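Local atomic coordinates of endo-1,4-beta-xylanase (Bacteroides thetaiotaomicron VPI-5482, PDB entry 3KST), a protein that probably hydrolyses glycosidic bonds in xylan, as a calcium-containing member of glycosyl hydrolase family 43. Residues 37-42 / 82-87; 72-77 / 100-105; 78-83 / 127-132. One frame throughout, in Å; residues are numbered along the deposited sequence.

Followed from the N terminus, the chain passes through strand 35-41 in the first blade of the five-bladed propeller, and interaction 1 closes the loop that returns to it at 82-87. Interaction 2 starts inside that loop, at 72-77, and ends beyond it at 100-105, so the two cross; it folds the connection ahead of strand 80-87 onto the hairpin of the same blade. Interaction 3 leaves from 78-83, sharing P82 and E83 with interaction 1, crosses interaction 2, and reaches the next blade at 127-132. Interactions 1 and 3 thus join the 80-108 blade to its neighbours beside the calcium, while interaction 2 lies farther from the centre.

Interaction 1 (37-42 / 82-87); sequences YAYGTG and PEVYYV. With CA (calcium ion), chain C.
Y39 and V84 meet where two adjacent blades of the five-bladed beta-propeller, the fold of family 43, pack against each other. Strand 37-41 and strand 82-87 belong to different sheets and run roughly antiparallel, at 154°; with no backbone pairing between them, the contact rests on side chains of one strand meeting side chain or backbone of the other. Its tight part is a CH-pi interaction: V84 CG2 stands almost exactly over the centre of the Y39 ring, 3.5 Å from the centroid and 5° off the normal. V84 CB adds a second touch at Y39 CE1, 3.6 Å away, and the two side chains cross at about a right angle. With V84 CG2 anti to the carbonyl carbon, the methyl is carried over the ring, while V84 CG1 lies by the phenol oxygen. The hydroxyl of Y39 is tied outside the pair, to the carbonyl of P111. Next along, the ring of P82 lies against the backbone of G40, with P82 CG 3.5 Å from G40 N.

Toward the calcium the packing gives way to water and polar atoms. T41 OG1 comes no nearer to P82 CD than 4.3 Å and turns instead to D26, the predicted catalytic base, and to the backbone of A81. E83 points away from strand 37-41 and binds the calcium, together with H251 and five waters; one of these waters also donates to P82 O. Rotation of the E83 carboxylate is restricted by both of its oxygens: Y85 OH donates to E83 OE1 at 2.6 Å, on the anti side, while E83 OE2 binds the metal at 2.3 Å.

Interaction 2 (72-77 / 100-105); sequences DSYGTW and EEHICV
The turn of the hairpin between strands 92-99 and 102-108 carries E100, which grips the loop residues T76 and W77. E100 N donates to W77 O at 2.9 Å, and T76 N donates to E100 OE2, also at 2.9 Å, reaching it on the anti side. Between these bonds the glutamate side chain lies across the W77 indole at about a right angle: E100 CG sits over the five-membered ring, 3.5 Å from its centroid, with the carboxylate turned only 20° from the ring plane. A water joins T76 OG1 to E100 OE2. An alanine in place of E100 would probably leave T76 N without its acceptor and open a gap over the five-membered ring of W77.

Farther along, Y74 directs its edge at the face of H102 in an offset edge-to-face pair, planes at 76°, with Y74 OH 3.6 Å from H102 ND1. H102 ND1 is itself bonded to E100 O, which helps to hold that ring in place. C104 SG touches Y74 CD2 at 3.8 Å. The contact lies near the surface: the loop after strand 60-69 runs over strand 102-108, an edge strand of this blade's sheet, anchored by Q117 and by Y97 of the middle strand.

Interaction 3 (78-83 / 127-132); sequences GFWAPE and KSIDTS. With CA (calcium ion), chain C.
The indole of W80 has the carbonyl oxygen of G78 over one face, 3.5 Å above the plane and toward the rim, and meets I129 at its edge: I129 CG2 lies near the ring plane, 3.9 Å from W80 CZ3. The carboxylate of E83, a second flat group, is held by S132 OG, which donates to E83 OE1 at 2.7 Å on the syn side, 29° out of plane. S132 OG, anti to the backbone N (chi1 -170°), is thereby a second-shell group that helps set the metal-binding carboxylate.

Between these ends the two backbones are joined through water. One calcium-bound water donates to both A81 O and T131 O, 2.7 Å from each; another molecule links A81 O to T131 OG1. A third, also on the calcium, donates to D130 O. Direct contact here is slight, A81 CB resting 3.5 Å from D130 OD1. D130 is the residue predicted to tune and orient the catalytic acid, and its OD2 is bonded to G191 N, next to the predicted proton donor E190.

Strands 80-83 and 129-132 run nearly parallel, at 9°, as edge strands of successive propeller blades beside the central calcium; strand 92-99 pairs antiparallel with the first, and strand 141-148 with the second.

Interaction 1 (37-42 / 82-87)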
loop_
_atom_site.group_PDB
_atom_site.type_symbol
_atom_site.label_atom_id
_atom_site.label_comp_id
_atom_site.label_asym_id
_atom_site.label_seq_id
_atom_site.Cartn_x
_atom_site.Cartn_y
_atom_site.Cartn_z
ATOM N N TYR A 37 8.381 8.251 6.213
ATOM C CA TYR A 37 7.339 7.888 7.181
ATOM C C TYR A 37 6.669 6.613 6.716
ATOM O O TYR A 37 6.140 6.581 5.599
ATOM C CB TYR A 37 6.296 8.995 7.327
ATOM C CG TYR A 37 6.857 10.296 7.825
ATOM C CD1 TYR A 37 6.962 10.545 9.193
ATOM C CD2 TYR A 37 7.295 11.271 6.944
ATOM C CE1 TYR A 37 7.482 11.749 9.685
ATOM C CE2 TYR A 37 7.818 12.485 7.417
ATOM C CZ TYR A 37 7.912 12.718 8.780
ATOM O OH TYR A 37 8.426 13.913 9.253
ATOM N N ALA A 38 6.716 5.569 7.545
ATOM C CA ALA A 38 6.146 4.261 7.213
ATOM C C ALA A 38 4.913 3.998 8.026
ATOM O O ALA A 38 4.893 4.278 9.213
ATOM C CB ALA A 38 7.138 3.138 7.476
ATOM N N TYR A 39 3.893 3.459 7.358
ATOM C CA TYR A 39 2.625 3.049 7.986
ATOM C C TYR A 39 2.259 1.698 7.420
ATOM O O TYR A 39 2.388 1.499 6.208
ATOM C CB TYR A 39 1.508 4.021 7.644
ATOM C CG TYR A 39 1.899 5.469 7.812
ATOM C CD1 TYR A 39 2.558 6.146 6.777
ATOM C CD2 TYR A 39 1.641 6.153 9.004
ATOM C CE1 TYR A 39 2.960 7.471 6.921
ATOM C CE2 TYR A 39 2.022 7.474 9.156
ATOM C CZ TYR A 39 2.676 8.137 8.095
ATOM O OH TYR A 39 3.046 9.454 8.218
ATOM N N GLY A 40 1.826 0.777 8.275
ATOM C CA GLY A 40 1.370 -0.545 7.825
ATOM C C GLY A 40 0.343 -1.189 8.748
ATOM O O GLY A 40 -0.097 -0.589 9.739
ATOM N N THR A 41 -0.015 -2.421 8.408
ATOM C CA THR A 41 -0.908 -3.260 9.186
ATOM C C THR A 41 -0.158 -3.834 10.368
ATOM O O THR A 41 0.839 -4.512 10.178
ATOM C CB THR A 41 -1.422 -4.424 8.333
ATOM O OG1 THR A 41 -2.154 -3.873 7.255
ATOM C CG2 THR A 41 -2.316 -5.419 9.147
ATOM N N GLY A 42 -0.647 -3.576 11.575
ATOM C CA GLY A 42 -0.047 -4.128 12.792
ATOM C C GLY A 42 1.127 -3.363 13.318
ATOM O O GLY A 42 1.414 -2.251 12.872
ATOM N N PRO A 82 -2.889 0.862 5.521
ATOM C CA PRO A 82 -2.937 2.313 5.498
ATOM C C PRO A 82 -2.023 2.921 4.422
ATOM O O PRO A 82 -1.020 2.309 4.061
ATOM C CB PRO A 82 -2.423 2.677 6.888
ATOM C CG PRO A 82 -1.402 1.611 7.175
ATOM C CD PRO A 82 -1.973 0.369 6.580
ATOM N N GLU A 83 -2.438 4.040 3.846
ATOM C CA GLU A 83 -1.576 4.873 2.982
ATOM C C GLU A 83 -1.813 6.301 3.445
ATOM O O GLU A 83 -2.942 6.648 3.794
ATOM C CB GLU A 83 -1.862 4.707 1.491
ATOM C CG GLU A 83 -1.717 3.235 0.999
ATOM C CD GLU A 83 -1.572 3.021 -0.513
ATOM O OE1 GLU A 83 -1.609 3.976 -1.355
ATOM O OE2 GLU A 83 -1.367 1.830 -0.890
ATOM N N VAL A 84 -0.750 7.098 3.497
ATOM C CA VAL A 84 -0.804 8.499 3.940
ATOM C C VAL A 84 -0.221 9.400 2.846
ATOM O O VAL A 84 0.850 9.094 2.295
ATOM C CB VAL A 84 -0.030 8.717 5.239
ATOM C CG1 VAL A 84 0.076 10.210 5.591
ATOM C CG2 VAL A 84 -0.693 7.953 6.422
ATOM N N TYR A 85 -0.887 10.528 2.595
ATOM C CA TYR A 85 -0.508 11.468 1.567
ATOM C C TYR A 85 -0.702 12.901 2.048
ATOM O O TYR A 85 -1.730 13.226 2.655
ATOM C CB TYR A 85 -1.374 11.311 0.300
ATOM C CG TYR A 85 -1.779 9.922 -0.051
ATOM C CD1 TYR A 85 -0.902 9.047 -0.704
ATOM C CD2 TYR A 85 -3.053 9.456 0.287
ATOM C CE1 TYR A 85 -1.305 7.764 -1.037
ATOM C CE2 TYR A 85 -3.445 8.204 -0.019
ATOM C CZ TYR A 85 -2.569 7.340 -0.669
ATOM O OH TYR A 85 -2.986 6.087 -0.967
ATOM N N TYR A 86 0.263 13.761 1.723
ATOM C CA TYR A 86 0.142 15.182 1.987
ATOM C C TYR A 86 -0.525 15.685 0.716
ATOM O O TYR A 86 0.058 15.560 -0.362
ATOM C CB TYR A 86 1.482 15.874 2.197
ATOM C CG TYR A 86 1.286 17.368 2.359
ATOM C CD1 TYR A 86 0.714 17.898 3.511
ATOM C CD2 TYR A 86 1.645 18.243 1.332
ATOM C CE1 TYR A 86 0.487 19.317 3.637
ATOM C CE2 TYR A 86 1.444 19.639 1.446
ATOM C CZ TYR A 86 0.886 20.163 2.593
ATOM O OH TYR A 86 0.701 21.529 2.642
ATOM N N VAL A 87 -1.756 16.176 0.854
ATOM C CA VAL A 87 -2.510 16.690 -0.296
ATOM C C VAL A 87 -2.299 18.213 -0.391
ATOM O O VAL A 87 -2.792 18.991 0.443
ATOM C CB VAL A 87 -3.991 16.268 -0.267
ATOM C CG1 VAL A 87 -4.113 14.739 -0.375
ATOM C CG2 VAL A 87 -4.662 16.747 0.968
HETATM CA CA CA C . -1.438 -0.300 0.051
HETATM O O HOH W 1 -1.088 -0.113 2.573
HETATM O O HOH W 2 1.020 -0.346 0.282
HETATM O O HOH W 3 -0.304 -1.189 -2.109
HETATM O O HOH W 4 -3.662 0.227 1.043
HETATM O O HOH W 5 -3.243 -0.859 -1.678
#

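Interaction 2 (72-77 / 100-105)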
loop_
_atom_site.group_PDB
_atom_site.type_symbol
_atom_site.label_atom_id
_atom_site.label_comp_id
_atom_site.label_asym_id
_atom_site.label_seq_id
_atom_site.Cartn_x
_atom_site.Cartn_y
_atom_site.Cartn_z
ATOM N N ASP A 72 -10.984 6.941 17.434
ATOM C CA ASP A 72 -11.113 8.064 16.482
ATOM C C ASP A 72 -11.564 7.647 15.097
ATOM O O ASP A 72 -11.563 8.465 14.174
ATOM C CB ASP A 72 -9.781 8.791 16.356
ATOM C CG ASP A 72 -9.391 9.477 17.601
ATOM O OD1 ASP A 72 -10.294 10.031 18.295
ATOM O OD2 ASP A 72 -8.185 9.466 17.891
ATOM N N SER A 73 -12.019 6.418 14.951
ATOM C CA SER A 73 -12.379 5.907 13.643
ATOM C C SER A 73 -13.576 5.003 13.688
ATOM O O SER A 73 -13.971 4.522 14.735
ATOM C CB SER A 73 -11.177 5.081 13.162
ATOM O OG SER A 73 -11.459 4.286 12.023
ATOM N N TYR A 74 -14.132 4.780 12.507
ATOM C CA TYR A 74 -15.102 3.732 12.261
ATOM C C TYR A 74 -14.392 2.426 12.588
ATOM O O TYR A 74 -13.239 2.294 12.240
ATOM C CB TYR A 74 -15.438 3.684 10.776
ATOM C CG TYR A 74 -16.297 2.531 10.363
ATOM C CD1 TYR A 74 -17.677 2.517 10.647
ATOM C CD2 TYR A 74 -15.751 1.438 9.672
ATOM C CE1 TYR A 74 -18.480 1.445 10.258
ATOM C CE2 TYR A 74 -16.552 0.375 9.257
ATOM C CZ TYR A 74 -17.903 0.366 9.572
ATOM O OH TYR A 74 -18.657 -0.697 9.146
ATOM N N GLY A 75 -15.072 1.530 13.291
ATOM C CA GLY A 75 -14.583 0.182 13.602
ATOM C C GLY A 75 -13.732 -0.100 14.818
ATOM O O GLY A 75 -13.103 0.773 15.416
ATOM N N THR A 76 -13.683 -1.380 15.177
ATOM C CA THR A 76 -12.905 -1.843 16.311
ATOM C C THR A 76 -11.912 -2.944 15.997
ATOM O O THR A 76 -11.164 -3.318 16.908
ATOM C CB THR A 76 -13.825 -2.317 17.447
ATOM O OG1 THR A 76 -14.527 -3.488 17.025
ATOM C CG2 THR A 76 -14.802 -1.203 17.817
ATOM N N TRP A 77 -11.883 -3.432 14.754
ATOM C CA TRP A 77 -10.999 -4.530 14.330
ATOM C C TRP A 77 -10.667 -4.414 12.857
ATOM O O TRP A 77 -11.303 -3.645 12.119
ATOM C CB TRP A 77 -11.660 -5.890 14.619
ATOM C CG TRP A 77 -12.936 -6.129 13.870
ATOM C CD1 TRP A 77 -14.218 -5.807 14.279
ATOM C CD2 TRP A 77 -13.070 -6.713 12.565
ATOM N NE1 TRP A 77 -15.127 -6.185 13.316
ATOM C CE2 TRP A 77 -14.455 -6.726 12.253
ATOM C CE3 TRP A 77 -12.158 -7.237 11.625
ATOM C CZ2 TRP A 77 -14.941 -7.241 11.060
ATOM C CZ3 TRP A 77 -12.652 -7.762 10.428
ATOM C CH2 TRP A 77 -14.033 -7.752 10.149
ATOM N N GLU A 100 -12.708 -3.055 9.655
ATOM C CA GLU A 100 -13.838 -4.007 9.558
ATOM C C GLU A 100 -14.277 -4.320 8.105
ATOM O O GLU A 100 -15.476 -4.426 7.813
ATOM C CB GLU A 100 -15.053 -3.556 10.386
ATOM C CG GLU A 100 -14.781 -3.190 11.823
ATOM C CD GLU A 100 -16.005 -3.210 12.734
ATOM O OE1 GLU A 100 -17.130 -3.532 12.275
ATOM O OE2 GLU A 100 -15.829 -2.918 13.937
ATOM N N GLU A 101 -13.291 -4.458 7.208
ATOM C CA GLU A 101 -13.506 -4.729 5.796
ATOM C C GLU A 101 -14.291 -3.625 5.052
ATOM O O GLU A 101 -14.997 -3.929 4.094
ATOM C CB GLU A 101 -14.118 -6.142 5.575
ATOM C CG GLU A 101 -13.143 -7.259 5.987
ATOM C CD GLU A 101 -13.747 -8.640 6.016
ATOM O OE1 GLU A 101 -14.801 -8.833 6.671
ATOM O OE2 GLU A 101 -13.130 -9.547 5.421
ATOM N N HIS A 102 -14.144 -2.370 5.489
ATOM C CA HIS A 102 -14.718 -1.199 4.796
ATOM C C HIS A 102 -13.588 -0.204 4.618
ATOM O O HIS A 102 -12.623 -0.206 5.407
ATOM C CB HIS A 102 -15.899 -0.583 5.564
ATOM C CG HIS A 102 -17.079 -1.486 5.622
ATOM N ND1 HIS A 102 -17.151 -2.560 6.475
ATOM C CD2 HIS A 102 -18.217 -1.505 4.886
ATOM C CE1 HIS A 102 -18.299 -3.194 6.286
ATOM N NE2 HIS A 102 -18.961 -2.575 5.324
ATOM N N ILE A 103 -13.694 0.644 3.603
ATOM C CA ILE A 103 -12.660 1.657 3.327
ATOM C C ILE A 103 -13.030 2.989 3.962
ATOM O O ILE A 103 -14.190 3.403 3.899
ATOM C CB ILE A 103 -12.349 1.802 1.840
ATOM C CG1 ILE A 103 -13.591 2.116 0.990
ATOM C CG2 ILE A 103 -11.751 0.476 1.352
ATOM C CD1 ILE A 103 -13.276 2.454 -0.448
ATOM N N CYS A 104 -12.018 3.646 4.511
ATOM C CA CYS A 104 -12.149 4.846 5.322
ATOM C C CYS A 104 -11.056 5.854 5.093
ATOM O O CYS A 104 -9.952 5.516 4.632
ATOM C CB CYS A 104 -12.053 4.443 6.803
ATOM S SG CYS A 104 -13.261 3.269 7.407
ATOM N N VAL A 105 -11.340 7.095 5.506
ATOM C CA VAL A 105 -10.368 8.169 5.414
ATOM C C VAL A 105 -10.426 9.044 6.665
ATOM O O VAL A 105 -11.528 9.377 7.148
ATOM C CB VAL A 105 -10.543 9.022 4.101
ATOM C CG1 VAL A 105 -11.935 9.629 3.994
ATOM C CG2 VAL A 105 -9.453 10.106 3.976
HETATM O O HOH W 6 -17.241 -3.171 16.285
HETATM O O HOH W 7 -18.011 -6.347 13.993
#

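Interaction 3 (78-83 / 127-132)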
loop_
_atom_site.group_PDB
_atom_site.type_symbol
_atom_site.label_atom_id
_atom_site.label_comp_id
_atom_site.label_asym_id
_atom_site.label_seq_id
_atom_site.Cartn_x
_atom_site.Cartn_y
_atom_site.Cartn_z
ATOM N N GLY A 78 -9.683 -5.184 12.396
ATOM C CA GLY A 78 -9.336 -5.135 10.986
ATOM C C GLY A 78 -8.761 -3.821 10.447
ATOM O O GLY A 78 -9.083 -3.426 9.323
ATOM N N PHE A 79 -7.941 -3.133 11.247
ATOM C CA PHE A 79 -7.226 -1.923 10.758
ATOM C C PHE A 79 -6.068 -2.385 9.872
ATOM O O PHE A 79 -5.013 -2.817 10.379
ATOM C CB PHE A 79 -6.777 -1.040 11.898
ATOM C CG PHE A 79 -7.917 -0.348 12.555
ATOM C CD1 PHE A 79 -8.295 0.906 12.109
ATOM C CD2 PHE A 79 -8.717 -1.017 13.491
ATOM C CE1 PHE A 79 -9.389 1.562 12.702
ATOM C CE2 PHE A 79 -9.804 -0.384 14.089
ATOM C CZ PHE A 79 -10.151 0.899 13.693
ATOM N N TRP A 80 -6.296 -2.354 8.552
ATOM C CA TRP A 80 -5.338 -2.831 7.541
ATOM C C TRP A 80 -4.963 -1.819 6.448
ATOM O O TRP A 80 -5.746 -0.928 6.081
ATOM C CB TRP A 80 -5.900 -4.037 6.764
ATOM C CG TRP A 80 -6.473 -5.149 7.572
ATOM C CD1 TRP A 80 -6.093 -5.562 8.813
ATOM C CD2 TRP A 80 -7.517 -6.022 7.159
ATOM N NE1 TRP A 80 -6.851 -6.632 9.212
ATOM C CE2 TRP A 80 -7.737 -6.941 8.216
ATOM C CE3 TRP A 80 -8.301 -6.122 6.004
ATOM C CZ2 TRP A 80 -8.728 -7.947 8.149
ATOM C CZ3 TRP A 80 -9.296 -7.119 5.942
ATOM C CH2 TRP A 80 -9.480 -8.025 7.008
ATOM N N ALA A 81 -3.772 -2.022 5.890
ATOM C CA ALA A 81 -3.350 -1.387 4.632
ATOM C C ALA A 81 -3.498 0.144 4.557
ATOM O O ALA A 81 -4.103 0.679 3.617
ATOM C CB ALA A 81 -4.091 -2.097 3.456
ATOM N N PRO A 82 -2.889 0.862 5.521
ATOM C CA PRO A 82 -2.937 2.313 5.498
ATOM C C PRO A 82 -2.023 2.921 4.422
ATOM O O PRO A 82 -1.020 2.309 4.061
ATOM C CB PRO A 82 -2.423 2.677 6.888
ATOM C CG PRO A 82 -1.402 1.611 7.175
ATOM C CD PRO A 82 -1.973 0.369 6.580
ATOM N N GLU A 83 -2.438 4.040 3.846
ATOM C CA GLU A 83 -1.576 4.873 2.982
ATOM C C GLU A 83 -1.813 6.301 3.445
ATOM O O GLU A 83 -2.942 6.648 3.794
ATOM C CB GLU A 83 -1.862 4.707 1.491
ATOM C CG GLU A 83 -1.717 3.235 0.999
ATOM C CD GLU A 83 -1.572 3.021 -0.513
ATOM O OE1 GLU A 83 -1.609 3.976 -1.355
ATOM O OE2 GLU A 83 -1.367 1.830 -0.890
ATOM N N LYS A 127 -18.480 -3.640 1.478
ATOM C CA LYS A 127 -17.212 -4.183 1.981
ATOM C C LYS A 127 -16.103 -3.975 0.933
ATOM O O LYS A 127 -16.281 -4.211 -0.262
ATOM C CB LYS A 127 -17.302 -5.662 2.337
ATOM C CG LYS A 127 -18.050 -6.011 3.602
ATOM C CD LYS A 127 -17.901 -7.500 3.919
ATOM C CE LYS A 127 -18.904 -7.967 4.976
ATOM N NZ LYS A 127 -18.708 -9.384 5.390
ATOM N N SER A 128 -14.951 -3.503 1.397
ATOM C CA SER A 128 -13.851 -3.176 0.518
ATOM C C SER A 128 -12.619 -2.921 1.340
ATOM O O SER A 128 -12.727 -2.472 2.470
ATOM C CB SER A 128 -14.164 -1.965 -0.427
ATOM O OG SER A 128 -14.990 -0.953 0.169
ATOM N N ILE A 129 -11.462 -3.152 0.727
ATOM C CA ILE A 129 -10.195 -2.956 1.398
ATOM C C ILE A 129 -9.106 -2.429 0.460
ATOM O O ILE A 129 -9.313 -2.262 -0.768
ATOM C CB ILE A 129 -9.717 -4.299 2.029
ATOM C CG1 ILE A 129 -9.556 -5.389 0.953
ATOM C CG2 ILE A 129 -10.666 -4.748 3.162
ATOM C CD1 ILE A 129 -9.005 -6.685 1.475
ATOM N N ASP A 130 -7.936 -2.161 1.044
ATOM C CA ASP A 130 -6.720 -1.842 0.278
ATOM C C ASP A 130 -6.759 -0.549 -0.580
ATOM O O ASP A 130 -6.275 -0.498 -1.706
ATOM C CB ASP A 130 -6.242 -3.064 -0.547
ATOM C CG ASP A 130 -5.882 -4.252 0.300
ATOM O OD1 ASP A 130 -6.124 -4.224 1.510
ATOM O OD2 ASP A 130 -5.301 -5.206 -0.257
ATOM N N THR A 131 -7.312 0.489 0.019
ATOM C CA THR A 131 -7.351 1.813 -0.584
ATOM C C THR A 131 -5.965 2.299 -1.059
ATOM O O THR A 131 -4.962 2.133 -0.356
ATOM C CB THR A 131 -7.800 2.879 0.420
ATOM O OG1 THR A 131 -6.993 2.790 1.605
ATOM C CG2 THR A 131 -9.251 2.745 0.768
ATOM N N SER A 132 -5.927 2.891 -2.241
ATOM C CA SER A 132 -4.736 3.586 -2.723
ATOM C C SER A 132 -5.239 4.734 -3.588
ATOM O O SER A 132 -6.006 4.483 -4.522
ATOM C CB SER A 132 -3.802 2.697 -3.529
ATOM O OG SER A 132 -2.589 3.398 -3.757
HETATM CA CA CA C . -1.438 -0.300 0.051
HETATM O O HOH W 8 -6.703 0.343 3.049
HETATM O O HOH W 4 -3.662 0.227 1.043
HETATM O O HOH W 1 -1.088 -0.113 2.573
HETATM O O HOH W 5 -3.243 -0.859 -1.678
HETATM O O HOH W 2 1.020 -0.346 0.282
HETATM O O HOH W 3 -0.304 -1.189 -2.109
#